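Local coordinates for protein endoglucanase A (Clostridium acetobutylicum, PDB 3IK2) that is a family 44 glycoside hydrolase that probably cleaves internal beta-1,4-glucosidic bonds in cellulose and related glucans, at residues F133-P138 with S149-E154; E79-Y84 with N157-K162. One frame throughout, in Å; residues are numbered along the deposited sequence.

Interaction 1: F133-P138 with S149-E154; sequences FNKNGP and SVYMDE. With CA (calcium ion), chain C.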
ATOM      1  N   PHE A 133      -8.664  13.834 -20.693  1.00 10.55           N
ATOM      2  CA  PHE A 133      -7.270  13.361 -20.570  1.00 10.66           C
ATOM      3  C   PHE A 133      -6.220  14.194 -21.341  1.00 11.02           C
ATOM      4  O   PHE A 133      -5.106  14.454 -20.846  1.00 11.02           O
ATOM      5  CB  PHE A 133      -7.184  11.853 -20.871  1.00 10.07           C
ATOM      6  CG  PHE A 133      -7.989  10.999 -19.903  1.00 11.26           C
ATOM      7  CD1 PHE A 133      -8.120  11.373 -18.553  1.00 10.47           C
ATOM      8  CD2 PHE A 133      -8.601   9.830 -20.333  1.00 10.57           C
ATOM      9  CE1 PHE A 133      -8.854  10.591 -17.638  1.00  8.45           C
ATOM     10  CE2 PHE A 133      -9.328   9.040 -19.449  1.00 12.75           C
ATOM     11  CZ  PHE A 133      -9.455   9.414 -18.088  1.00 11.89           C
ATOM     12  N   ASN A 134      -6.604  14.637 -22.528  1.00 11.67           N
ATOM     13  CA  ASN A 134      -5.722  15.372 -23.435  1.00 12.64           C
ATOM     14  C   ASN A 134      -6.285  16.727 -23.804  1.00 12.54           C
ATOM     15  O   ASN A 134      -7.441  16.830 -24.175  1.00 12.74           O
ATOM     16  CB  ASN A 134      -5.490  14.539 -24.689  1.00 11.98           C
ATOM     17  CG  ASN A 134      -4.730  13.280 -24.389  1.00 14.28           C
ATOM     18  OD1 ASN A 134      -3.512  13.323 -24.180  1.00 15.96           O
ATOM     19  ND2 ASN A 134      -5.441  12.152 -24.314  1.00 14.95           N
ATOM     20  N   LYS A 135      -5.455  17.758 -23.708  1.00 13.50           N
ATOM     21  CA  LYS A 135      -5.895  19.133 -23.972  1.00 14.11           C
ATOM     22  C   LYS A 135      -6.008  19.400 -25.450  1.00 15.90           C
ATOM     23  O   LYS A 135      -6.880  20.156 -25.878  1.00 15.65           O
ATOM     24  CB  LYS A 135      -4.974  20.163 -23.315  1.00 13.18           C
ATOM     25  CG  LYS A 135      -5.625  21.541 -23.136  1.00 13.02           C
ATOM     26  CD  LYS A 135      -4.615  22.552 -22.589  1.00 13.10           C
ATOM     27  CE  LYS A 135      -5.200  23.959 -22.514  1.00 10.92           C
ATOM     28  NZ  LYS A 135      -4.278  24.946 -21.868  1.00  7.43           N
ATOM     29  N   ASN A 136      -5.138  18.767 -26.237  1.00 18.17           N
ATOM     30  CA  ASN A 136      -5.122  18.961 -27.701  1.00 21.38           C
ATOM     31  C   ASN A 136      -4.907  20.420 -28.159  1.00 21.82           C
ATOM     32  O   ASN A 136      -5.040  20.723 -29.349  1.00 23.26           O
ATOM     33  CB  ASN A 136      -6.365  18.340 -28.398  1.00 21.99           C
ATOM     34  CG  ASN A 136      -6.589  16.884 -28.011  1.00 25.03           C
ATOM     35  OD1 ASN A 136      -5.742  16.019 -28.281  1.00 27.67           O
ATOM     36  ND2 ASN A 136      -7.726  16.605 -27.360  1.00 27.55           N
ATOM     37  N   GLY A 137      -4.596  21.296 -27.206  1.00 21.43           N
ATOM     38  CA  GLY A 137      -3.956  22.582 -27.446  1.00 20.27           C
ATOM     39  C   GLY A 137      -2.727  22.701 -26.525  1.00 19.79           C
ATOM     40  O   GLY A 137      -2.444  21.794 -25.731  1.00 19.37           O
ATOM     41  N   PRO A 138      -1.958  23.794 -26.661  1.00 19.40           N
ATOM     42  CA  PRO A 138      -0.789  24.002 -25.803  1.00 18.63           C
ATOM     43  C   PRO A 138      -1.117  24.028 -24.309  1.00 17.72           C
ATOM     44  O   PRO A 138      -2.161  24.565 -23.878  1.00 16.74           O
ATOM     45  CB  PRO A 138      -0.210  25.356 -26.253  1.00 19.24           C
ATOM     46  CG  PRO A 138      -1.083  25.850 -27.366  1.00 19.88           C
ATOM     47  CD  PRO A 138      -2.112  24.828 -27.706  1.00 19.33           C
ATOM     48  N   SER A 149     -13.834  22.632 -18.029  1.00  8.67           N
ATOM     49  CA  SER A 149     -13.009  21.441 -18.181  1.00  8.96           C
ATOM     50  C   SER A 149     -11.709  21.533 -17.427  1.00  8.94           C
ATOM     51  O   SER A 149     -11.218  22.614 -17.164  1.00  8.79           O
ATOM     52  CB  SER A 149     -12.691  21.201 -19.651  1.00  8.59           C
ATOM     53  OG  SER A 149     -13.844  20.767 -20.332  1.00  9.62           O
ATOM     54  N   VAL A 150     -11.149  20.373 -17.116  1.00  9.71           N
ATOM     55  CA  VAL A 150      -9.852  20.251 -16.451  1.00  9.84           C
ATOM     56  C   VAL A 150      -9.121  19.152 -17.252  1.00  9.66           C
ATOM     57  O   VAL A 150      -9.758  18.171 -17.666  1.00  9.09           O
ATOM     58  CB  VAL A 150     -10.084  19.830 -14.980  1.00 10.32           C
ATOM     59  CG1 VAL A 150      -8.891  19.177 -14.420  1.00 12.70           C
ATOM     60  CG2 VAL A 150     -10.562  21.030 -14.072  1.00 10.32           C
ATOM     61  N   TYR A 151      -7.821  19.331 -17.492  1.00  8.92           N
ATOM     62  CA  TYR A 151      -7.019  18.453 -18.368  1.00  8.99           C
ATOM     63  C   TYR A 151      -5.917  17.725 -17.597  1.00  8.68           C
ATOM     64  O   TYR A 151      -5.090  18.366 -16.959  1.00  8.73           O
ATOM     65  CB  TYR A 151      -6.402  19.268 -19.543  1.00  9.39           C
ATOM     66  CG  TYR A 151      -7.486  19.904 -20.368  1.00  9.99           C
ATOM     67  CD1 TYR A 151      -8.065  19.208 -21.447  1.00 10.00           C
ATOM     68  CD2 TYR A 151      -8.011  21.154 -20.018  1.00  9.46           C
ATOM     69  CE1 TYR A 151      -9.112  19.765 -22.183  1.00 11.21           C
ATOM     70  CE2 TYR A 151      -9.054  21.721 -20.749  1.00  9.36           C
ATOM     71  CZ  TYR A 151      -9.596  21.017 -21.825  1.00 11.05           C
ATOM     72  OH  TYR A 151     -10.627  21.561 -22.542  1.00 12.30           O
ATOM     73  N   MET A 152      -5.926  16.391 -17.653  1.00  7.68           N
ATOM     74  CA  MET A 152      -4.926  15.576 -16.965  1.00  7.11           C
ATOM     75  C   MET A 152      -3.503  15.723 -17.502  1.00  6.46           C
ATOM     76  O   MET A 152      -2.556  15.705 -16.729  1.00  6.98           O
ATOM     77  CB  MET A 152      -5.358  14.093 -16.869  1.00  6.74           C
ATOM     78  CG  MET A 152      -6.602  13.902 -16.004  1.00  5.77           C
ATOM     79  SD  MET A 152      -6.374  14.496 -14.312  1.00  7.26           S
ATOM     80  CE  MET A 152      -7.363  15.978 -14.293  1.00  3.60           C
ATOM     81  N   ASP A 153      -3.337  15.895 -18.804  1.00  7.00           N
ATOM     82  CA  ASP A 153      -1.970  16.087 -19.332  1.00  7.27           C
ATOM     83  C   ASP A 153      -1.363  17.392 -18.840  1.00  6.99           C
ATOM     84  O   ASP A 153      -0.182  17.458 -18.526  1.00  6.58           O
ATOM     85  CB  ASP A 153      -1.911  16.010 -20.867  1.00  7.17           C
ATOM     86  CG  ASP A 153      -2.847  16.990 -21.568  1.00  7.55           C
ATOM     87  OD1 ASP A 153      -3.690  17.692 -20.965  1.00  8.24           O
ATOM     88  OD2 ASP A 153      -2.754  17.019 -22.789  1.00  9.70           O
ATOM     89  N   GLU A 154      -2.196  18.425 -18.778  1.00  6.98           N
ATOM     90  CA  GLU A 154      -1.772  19.731 -18.331  1.00  7.24           C
ATOM     91  C   GLU A 154      -1.328  19.681 -16.855  1.00  7.14           C
ATOM     92  O   GLU A 154      -0.358  20.346 -16.464  1.00  6.47           O
ATOM     93  CB  GLU A 154      -2.911  20.734 -18.554  1.00  6.74           C
ATOM     94  CG  GLU A 154      -2.522  22.154 -18.294  1.00  5.65           C
ATOM     95  CD  GLU A 154      -3.514  23.140 -18.849  1.00  6.81           C
ATOM     96  OE1 GLU A 154      -4.680  23.121 -18.410  1.00  7.91           O
ATOM     97  OE2 GLU A 154      -3.120  23.927 -19.748  1.00  9.57           O
TER
HETATM   98 CA    CA C 514     -10.256  24.671 -16.664  1.00  7.53          CA
HETATM   99  O   HOH W   1      -8.982  21.654 -25.458  1.00 34.18           O
HETATM  100  O   HOH W   2     -12.240  24.969 -15.322  1.00 10.09           O
HETATM  101  O   HOH W   3      -9.056  24.496 -18.650  1.00 18.21           O

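Interaction 2: E79-Y84 with N157-K162; sequences EPASVY and NYLVNK. With ACT (acetate ion), chain I.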
ATOM      1  N   GLU A  79      -3.350  28.549  -6.105  1.00 17.44           N
ATOM      2  CA  GLU A  79      -2.234  28.038  -6.903  1.00 17.35           C
ATOM      3  C   GLU A  79      -2.552  26.607  -7.426  1.00 15.60           C
ATOM      4  O   GLU A  79      -2.955  25.722  -6.646  1.00 15.55           O
ATOM      5  CB  GLU A  79      -0.957  28.077  -6.058  1.00 16.98           C
ATOM      6  CG  GLU A  79       0.321  27.501  -6.709  1.00 19.40           C
ATOM      7  CD  GLU A  79       1.489  27.396  -5.697  1.00 20.31           C
ATOM      8  OE1 GLU A  79       1.847  26.254  -5.239  1.00 23.59           O
ATOM      9  OE2 GLU A  79       2.025  28.478  -5.337  1.00 23.97           O
ATOM     10  N   PRO A  80      -2.412  26.387  -8.753  1.00 14.53           N
ATOM     11  CA  PRO A  80      -2.664  25.022  -9.278  1.00 13.15           C
ATOM     12  C   PRO A  80      -1.842  23.934  -8.562  1.00 12.51           C
ATOM     13  O   PRO A  80      -0.648  24.132  -8.281  1.00 11.91           O
ATOM     14  CB  PRO A  80      -2.274  25.093 -10.743  1.00 11.89           C
ATOM     15  CG  PRO A  80      -1.643  26.462 -10.940  1.00 14.88           C
ATOM     16  CD  PRO A  80      -2.063  27.349  -9.816  1.00 13.63           C
ATOM     17  N   ALA A  81      -2.516  22.824  -8.243  1.00 10.64           N
ATOM     18  CA  ALA A  81      -1.892  21.646  -7.658  1.00  9.68           C
ATOM     19  C   ALA A  81      -1.174  21.914  -6.340  1.00  8.70           C
ATOM     20  O   ALA A  81      -0.360  21.108  -5.889  1.00  8.81           O
ATOM     21  CB  ALA A  81      -0.974  20.950  -8.674  1.00  8.73           C
ATOM     22  N   SER A  82      -1.501  23.028  -5.697  1.00  8.30           N
ATOM     23  CA  SER A  82      -0.863  23.374  -4.417  1.00  7.97           C
ATOM     24  C   SER A  82      -0.970  22.254  -3.362  1.00  7.61           C
ATOM     25  O   SER A  82      -0.079  22.100  -2.527  1.00  8.04           O
ATOM     26  CB  SER A  82      -1.384  24.718  -3.871  1.00  7.55           C
ATOM     27  OG  SER A  82      -2.698  24.596  -3.345  1.00  9.15           O
ATOM     28  N   VAL A  83      -2.051  21.478  -3.407  1.00  6.71           N
ATOM     29  CA  VAL A  83      -2.212  20.333  -2.534  1.00  6.03           C
ATOM     30  C   VAL A  83      -1.105  19.286  -2.819  1.00  6.21           C
ATOM     31  O   VAL A  83      -0.440  18.795  -1.899  1.00  6.14           O
ATOM     32  CB  VAL A  83      -3.651  19.721  -2.675  1.00  6.23           C
ATOM     33  CG1 VAL A  83      -3.752  18.313  -2.043  1.00  5.92           C
ATOM     34  CG2 VAL A  83      -4.755  20.672  -2.111  1.00  3.94           C
ATOM     35  N   TYR A  84      -0.922  18.961  -4.101  1.00  6.65           N
ATOM     36  CA  TYR A  84       0.089  17.983  -4.566  1.00  6.10           C
ATOM     37  C   TYR A  84       1.526  18.497  -4.421  1.00  6.28           C
ATOM     38  O   TYR A  84       2.441  17.727  -4.107  1.00  6.17           O
ATOM     39  CB  TYR A  84      -0.196  17.552  -6.013  1.00  5.95           C
ATOM     40  CG  TYR A  84      -1.361  16.576  -6.158  1.00  7.14           C
ATOM     41  CD1 TYR A  84      -1.238  15.442  -6.955  1.00  7.01           C
ATOM     42  CD2 TYR A  84      -2.576  16.789  -5.506  1.00  5.27           C
ATOM     43  CE1 TYR A  84      -2.285  14.557  -7.110  1.00  5.35           C
ATOM     44  CE2 TYR A  84      -3.625  15.900  -5.637  1.00  4.66           C
ATOM     45  CZ  TYR A  84      -3.471  14.787  -6.449  1.00  5.69           C
ATOM     46  OH  TYR A  84      -4.510  13.908  -6.612  1.00  6.10           O
ATOM     47  N   ASN A 157       2.016  17.684 -16.536  1.00  6.48           N
ATOM     48  CA  ASN A 157       2.986  18.621 -17.091  1.00  7.60           C
ATOM     49  C   ASN A 157       3.405  19.700 -16.066  1.00  7.05           C
ATOM     50  O   ASN A 157       4.564  20.027 -15.978  1.00  7.85           O
ATOM     51  CB  ASN A 157       2.448  19.282 -18.376  1.00  6.57           C
ATOM     52  CG  ASN A 157       3.484  20.185 -19.042  1.00  8.27           C
ATOM     53  OD1 ASN A 157       4.418  19.700 -19.703  1.00 11.37           O
ATOM     54  ND2 ASN A 157       3.333  21.504 -18.869  1.00  7.28           N
ATOM     55  N   TYR A 158       2.449  20.220 -15.302  1.00  7.29           N
ATOM     56  CA  TYR A 158       2.717  21.195 -14.242  1.00  7.30           C
ATOM     57  C   TYR A 158       3.645  20.589 -13.188  1.00  6.33           C
ATOM     58  O   TYR A 158       4.558  21.239 -12.705  1.00  6.07           O
ATOM     59  CB  TYR A 158       1.401  21.668 -13.586  1.00  7.01           C
ATOM     60  CG  TYR A 158       1.617  22.645 -12.438  1.00  6.94           C
ATOM     61  CD1 TYR A 158       1.624  24.019 -12.660  1.00  7.92           C
ATOM     62  CD2 TYR A 158       1.839  22.190 -11.141  1.00  8.11           C
ATOM     63  CE1 TYR A 158       1.850  24.909 -11.637  1.00  8.85           C
ATOM     64  CE2 TYR A 158       2.093  23.065 -10.112  1.00  8.90           C
ATOM     65  CZ  TYR A 158       2.087  24.424 -10.364  1.00  8.90           C
ATOM     66  OH  TYR A 158       2.305  25.294  -9.332  1.00  9.06           O
ATOM     67  N   LEU A 159       3.399  19.331 -12.843  1.00  6.82           N
ATOM     68  CA  LEU A 159       4.153  18.653 -11.803  1.00  7.01           C
ATOM     69  C   LEU A 159       5.582  18.365 -12.250  1.00  7.14           C
ATOM     70  O   LEU A 159       6.536  18.554 -11.495  1.00  7.63           O
ATOM     71  CB  LEU A 159       3.424  17.369 -11.345  1.00  6.87           C
ATOM     72  CG  LEU A 159       2.070  17.562 -10.633  1.00  6.57           C
ATOM     73  CD1 LEU A 159       1.314  16.229 -10.519  1.00  8.09           C
ATOM     74  CD2 LEU A 159       2.234  18.194  -9.238  1.00  4.19           C
ATOM     75  N   VAL A 160       5.726  17.911 -13.487  1.00  8.31           N
ATOM     76  CA  VAL A 160       7.036  17.599 -14.065  1.00  8.33           C
ATOM     77  C   VAL A 160       7.830  18.890 -14.287  1.00  8.83           C
ATOM     78  O   VAL A 160       9.055  18.925 -14.115  1.00  8.22           O
ATOM     79  CB  VAL A 160       6.886  16.783 -15.375  1.00  8.27           C
ATOM     80  CG1 VAL A 160       8.240  16.682 -16.146  1.00  8.12           C
ATOM     81  CG2 VAL A 160       6.345  15.404 -15.038  1.00  7.91           C
ATOM     82  N   ASN A 161       7.125  19.949 -14.668  1.00  9.22           N
ATOM     83  CA  ASN A 161       7.770  21.250 -14.793  1.00 10.10           C
ATOM     84  C   ASN A 161       8.418  21.676 -13.473  1.00  9.10           C
ATOM     85  O   ASN A 161       9.523  22.208 -13.463  1.00  8.09           O
ATOM     86  CB  ASN A 161       6.792  22.327 -15.280  1.00 10.48           C
ATOM     87  CG  ASN A 161       7.411  23.764 -15.203  1.00 12.60           C
ATOM     88  OD1 ASN A 161       7.384  24.422 -14.144  1.00 12.10           O
ATOM     89  ND2 ASN A 161       7.967  24.221 -16.316  1.00  8.53           N
ATOM     90  N   LYS A 162       7.718  21.432 -12.367  1.00  9.03           N
ATOM     91  CA  LYS A 162       8.239  21.763 -11.038  1.00  8.49           C
ATOM     92  C   LYS A 162       9.363  20.834 -10.587  1.00  8.35           C
ATOM     93  O   LYS A 162      10.409  21.285 -10.133  1.00  8.09           O
ATOM     94  CB  LYS A 162       7.102  21.821 -10.016  1.00  8.69           C
ATOM     95  CG  LYS A 162       7.520  22.329  -8.651  1.00 10.23           C
ATOM     96  CD  LYS A 162       6.291  22.778  -7.874  1.00 15.60           C
ATOM     97  CE  LYS A 162       6.629  23.903  -6.905  1.00 19.82           C
ATOM     98  NZ  LYS A 162       7.690  23.558  -5.903  1.00 18.59           N
TER
HETATM   99  C   ACT I 520       5.079  24.392 -20.074  1.00 28.61           C
HETATM  100  O   ACT I 520       5.491  23.214 -20.046  1.00 28.21           O
HETATM  101  OXT ACT I 520       3.891  24.575 -20.452  1.00 28.73           O
HETATM  102  CH3 ACT I 520       5.972  25.525 -19.664  1.00 28.50           C
HETATM  103  O   HOH W   4       1.433  24.345  -6.681  1.00  4.67           O

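Interaction 1: F133-P138 with S149-E154
Lys135 lays its aliphatic stem over the ring of Tyr151, two residues past Ser149, whose O binds the calcium ion at 2.3 Å alongside Glu48, Asp144, Asp147 and two waters. CG of Lys135 lies 3.7 Å from the centroid of the Tyr151 ring and 12° off the normal, a CH-pi contact almost over the centre. The lysine stem runs at about a right angle to the tyrosine, while Asn134 O meets the ring at its edge, and Tyr151 occupies the N-cap position of helix 152-163. Met152, at the start of that helix, sets its CG against the edge of the Phe133 ring, 3.9 Å from CD1 of Phe133; the phenyl group goes on to touch Leu208 and Val211 of helix 198-215. Segment 133-138 leaves strand 128-132 of a small three-stranded sheet, and 149-151 is the parallel neighbour of that strand, so the contact packs the loop on the junction of strand 149-151 with helix 152-163, within the excursion between TIM-like barrel strands 99-103 and 174-177. Asp153 grips the departing chain at two backbone positions. Its N donates to Phe133 O at 3.1 Å, and its OD2 accepts from Lys135 N at 2.9 Å in a nearly straight bond (171°) on the syn side of the carboxylate, the donor tilted out of its plane. With CG between its own N and carbonyl carbon, chi1 of 56° sets the carboxylate toward Lys135 N. Glu154 ends the series with a salt bridge, its OE2 lying 2.6 Å from Lys135 NZ. The extended lysine also gives NZ a bond to Pro138 O, 2.9 Å away, and Ser140 N is a further donor to Glu154 OE2; the buried carboxylate oxygen has two donors, which probably favours its charged form.

Interaction 2: E79-Y84 with N157-K162
Glu79 approaches the phenolic end of Tyr158 with its chain, CG lying 4.0 Å from Tyr158 OH, and a water joins their polar tips. That water accepts from Tyr158 OH at 2.9 Å and donates to Pro80 O at 2.6 Å; its link to Glu79 OE1 is modelled so short that its exact length is doubtful. Pro80 comes next and lies across the tyrosine at about a right angle. Its CB stands 4.2 Å above one face of the Tyr158 ring, offset toward the rim, and its CG is 3.9 Å from CE1 of Tyr158, so the packing is off-centre. The ring arrives here because CG of Tyr158 is anti to the backbone N (chi1 178°), which projects it from helix 152-163 toward the turn. Ala81 holds the third position of a type II beta turn running from Glu79 to Ser82; its positive phi (58°) fits that place, and the turn is closed by Ser82 N bonding to Glu79 O. CB of Ala81 is 3.9 Å from CD2 of Tyr158 and also borders Leu159, while Ala81 sits at the N-cap position of helix 82-93. One turn on, CB of Tyr84 meets CD2 of Leu159 at 4.1 Å, a purely apolar touch. Tyr84 OH, by contrast, turns to Thr102 O of strand 99-103, and its ring stacks on Tyr45 and meets Phe155 edge-to-face. The contact thus joins the start of helix 82-93 to helix 152-163, the helices that precede and follow barrel strand 99-103.

Both contacts draw on helix 152-163: interaction 1 takes its N-terminal turn, interaction 2 the following turns, and their centres are about 14 Å apart. Interaction 1 is local in sequence, with only ten residues between its segments, and lies beside the calcium site; interaction 2 brings together residues 73 apart on two barrel helices. Each is partly buried, with three buried residues among those that touch. Their chemistry differs accordingly. At 133-138 with 149-154, a salt bridge, one backbone and one backbone-to-carboxylate hydrogen bond and a CH-pi contact hold an irregular loop, whereas 79-84 with 157-162 relies on apolar side chains, with a water joining the polar groups. The buried area falls from 392 to 242 Å².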